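Nicotinate phosphoribosyltransferase (Vibrio cholerae, PDB 4HL7) probably catalyses the ATP-driven synthesis of nicotinate mononucleotide from nicotinate and phosphoribosyl pyrophosphate, a step in NAD biosynthesis. Local coordinates at residues 174-179 and 334-339. Residues are numbered along the deposited sequence; the frame is centred on the assembly and turned at random.
Sequences RGINNF and ELCEYF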
loop_
_atom_site.group_PDB
_atom_site.type_symbol
_atom_site.label_atom_id
_atom_site.label_comp_id
_atom_site.label_asym_id
_atom_site.label_seq_id
_atom_site.Cartn_x
_atom_site.Cartn_y
_atom_site.Cartn_z
ATOM N N ARG A 174 29.949 -7.451 -3.841
ATOM C CA ARG A 174 29.377 -8.768 -3.668
ATOM C C ARG A 174 28.926 -9.342 -4.982
ATOM O O ARG A 174 28.438 -10.468 -5.025
ATOM C CB ARG A 174 28.237 -8.713 -2.636
ATOM C CG ARG A 174 28.761 -8.542 -1.186
ATOM C CD ARG A 174 27.863 -7.631 -0.335
ATOM N NE ARG A 174 26.585 -8.257 -0.035
ATOM C CZ ARG A 174 25.686 -7.760 0.828
ATOM N NH1 ARG A 174 25.931 -6.581 1.448
ATOM N NH2 ARG A 174 24.546 -8.398 1.018
ATOM N N GLY A 175 29.089 -8.577 -6.056
ATOM C CA GLY A 175 28.766 -9.089 -7.402
ATOM C C GLY A 175 27.268 -9.403 -7.567
ATOM O O GLY A 175 26.875 -10.432 -8.180
ATOM N N ILE A 176 26.428 -8.556 -6.971
ATOM C CA ILE A 176 24.969 -8.745 -7.008
ATOM C C ILE A 176 24.402 -8.224 -8.350
ATOM O O ILE A 176 24.615 -7.087 -8.727
ATOM C CB ILE A 176 24.284 -8.092 -5.773
ATOM C CG1 ILE A 176 24.701 -8.820 -4.495
ATOM C CG2 ILE A 176 22.728 -8.043 -5.920
ATOM C CD1 ILE A 176 24.434 -8.017 -3.224
ATOM N N ASN A 177 23.670 -9.067 -9.069
ATOM C CA ASN A 177 23.194 -8.635 -10.366
ATOM C C ASN A 177 21.660 -8.626 -10.455
ATOM O O ASN A 177 21.100 -8.392 -11.542
ATOM C CB ASN A 177 23.817 -9.491 -11.476
ATOM C CG ASN A 177 23.445 -10.943 -11.356
ATOM O OD1 ASN A 177 22.377 -11.288 -10.844
ATOM N ND2 ASN A 177 24.333 -11.818 -11.826
ATOM N N ASN A 178 20.994 -8.806 -9.307
ATOM C CA ASN A 178 19.518 -8.941 -9.269
ATOM C C ASN A 178 18.822 -7.913 -8.353
ATOM O O ASN A 178 17.652 -8.101 -7.967
ATOM C CB ASN A 178 19.031 -10.393 -8.950
ATOM C CG ASN A 178 19.472 -10.906 -7.552
ATOM O OD1 ASN A 178 20.515 -10.483 -7.029
ATOM N ND2 ASN A 178 18.776 -11.884 -7.040
ATOM N N PHE A 179 19.527 -6.817 -8.026
ATOM C CA PHE A 179 18.856 -5.773 -7.235
ATOM C C PHE A 179 17.841 -5.036 -8.147
ATOM O O PHE A 179 18.174 -4.625 -9.276
ATOM C CB PHE A 179 19.866 -4.771 -6.647
ATOM C CG PHE A 179 19.212 -3.631 -5.888
ATOM C CD1 PHE A 179 18.647 -3.845 -4.595
ATOM C CD2 PHE A 179 19.090 -2.384 -6.467
ATOM C CE1 PHE A 179 18.006 -2.806 -3.923
ATOM C CE2 PHE A 179 18.496 -1.310 -5.773
ATOM C CZ PHE A 179 17.925 -1.545 -4.505
ATOM N N GLU A 334 20.632 -8.644 1.122
ATOM C CA GLU A 334 20.601 -9.991 1.710
ATOM C C GLU A 334 19.611 -10.901 0.974
ATOM O O GLU A 334 19.881 -12.122 0.749
ATOM C CB GLU A 334 20.207 -9.907 3.195
ATOM C CG GLU A 334 20.297 -11.219 3.931
ATOM C CD GLU A 334 19.789 -11.134 5.370
ATOM O OE1 GLU A 334 20.173 -12.045 6.130
ATOM O OE2 GLU A 334 19.008 -10.195 5.725
ATOM N N LEU A 335 18.444 -10.349 0.664
ATOM C CA LEU A 335 17.409 -11.109 -0.066
ATOM C C LEU A 335 17.890 -11.382 -1.485
ATOM O O LEU A 335 17.627 -12.484 -2.006
ATOM C CB LEU A 335 16.065 -10.356 -0.037
ATOM C CG LEU A 335 15.405 -10.589 1.337
ATOM C CD1 LEU A 335 14.294 -9.546 1.547
ATOM C CD2 LEU A 335 14.827 -11.982 1.506
ATOM N N CYS A 336 18.605 -10.403 -2.090
ATOM C CA CYS A 336 19.188 -10.615 -3.449
ATOM C C CYS A 336 20.073 -11.864 -3.485
ATOM O O CYS A 336 19.953 -12.681 -4.390
ATOM C CB CYS A 336 20.040 -9.442 -3.877
ATOM S SG CYS A 336 19.109 -7.951 -4.316
ATOM N N GLU A 337 20.964 -11.985 -2.489
ATOM C CA GLU A 337 21.897 -13.122 -2.457
ATOM C C GLU A 337 21.161 -14.437 -2.243
ATOM O O GLU A 337 21.548 -15.483 -2.812
ATOM C CB GLU A 337 22.950 -12.885 -1.376
ATOM C CG GLU A 337 23.900 -11.779 -1.848
ATOM C CD GLU A 337 24.896 -11.286 -0.816
ATOM O OE1 GLU A 337 26.008 -10.958 -1.247
ATOM O OE2 GLU A 337 24.577 -11.205 0.416
ATOM N N TYR A 338 20.167 -14.423 -1.365
ATOM C CA TYR A 338 19.485 -15.631 -0.990
ATOM C C TYR A 338 18.645 -16.176 -2.164
ATOM O O TYR A 338 18.464 -17.377 -2.273
ATOM C CB TYR A 338 18.539 -15.389 0.177
ATOM C CG TYR A 338 18.008 -16.648 0.848
ATOM C CD1 TYR A 338 18.776 -17.328 1.811
ATOM C CD2 TYR A 338 16.732 -17.142 0.562
ATOM C CE1 TYR A 338 18.286 -18.482 2.444
ATOM C CE2 TYR A 338 16.237 -18.280 1.168
ATOM C CZ TYR A 338 16.996 -18.947 2.126
ATOM O OH TYR A 338 16.449 -20.049 2.739
ATOM N N PHE A 339 18.094 -15.270 -2.974
ATOM C CA PHE A 339 17.146 -15.683 -4.059
ATOM C C PHE A 339 17.744 -15.655 -5.471
ATOM O O PHE A 339 17.073 -16.017 -6.437
ATOM C CB PHE A 339 15.782 -14.935 -3.940
ATOM C CG PHE A 339 14.976 -15.387 -2.773
ATOM C CD1 PHE A 339 14.776 -14.544 -1.663
ATOM C CD2 PHE A 339 14.440 -16.653 -2.743
ATOM C CE1 PHE A 339 14.062 -14.976 -0.546
ATOM C CE2 PHE A 339 13.679 -17.117 -1.651
ATOM C CZ PHE A 339 13.476 -16.274 -0.530
HETATM O O HOH W 1 26.800 -12.223 -3.445
#
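Arg174 and Glu337 meet in a two-pronged salt bridge where the loop after helix 155-174 crosses the last turns of helix 329-339. Along the arginine, CB, CG and CD run past Glu337 OE1, CB the nearest of the three at 3.5 Å. Arg174 NE then donates to Glu337 OE1 at 3.0 Å in a nearly straight bond (173°), while CZ lies 3.6 Å from Glu337 OE2. At the tip, Arg174 NH2 reaches Glu337 OE2 over 2.9 Å, a more bent bond, and NH1 pairs with Glu170. Arginine suits the place: a long chain with two donors on its NE side for one carboxylate, whose plane is turned 45° from the guanidinium and whose oxygens are met from above. A water joins Arg174 O to Glu337 OE1.

Gly175, the first residue past helix 155-174, has positive phi, which favours glycine, and forms a Schellman motif. Branched Ile176 serves two neighbours, CG2 touching Cys336 CB at 3.7 Å and CD1 and CG1 lying beside Glu337 CG. In Asn178, chi1 (62°) sets CG between the backbone N and carbonyl carbon; ND2 donates, in the amide plane, to Cys336 O at 3.0 Å, a donor suited to a carbonyl near the helix's C-terminal end. Small Cys336 lets the loop come close, its SG at the edge of the Phe179 ring, 5.5 Å from the centroid.

The contact thus joins loop and helix beside neighbouring strands 181-183 and 344-349: apolar atoms and sulfur pack inward, while the more exposed side carries opposite charges, probably partly screened by solvent.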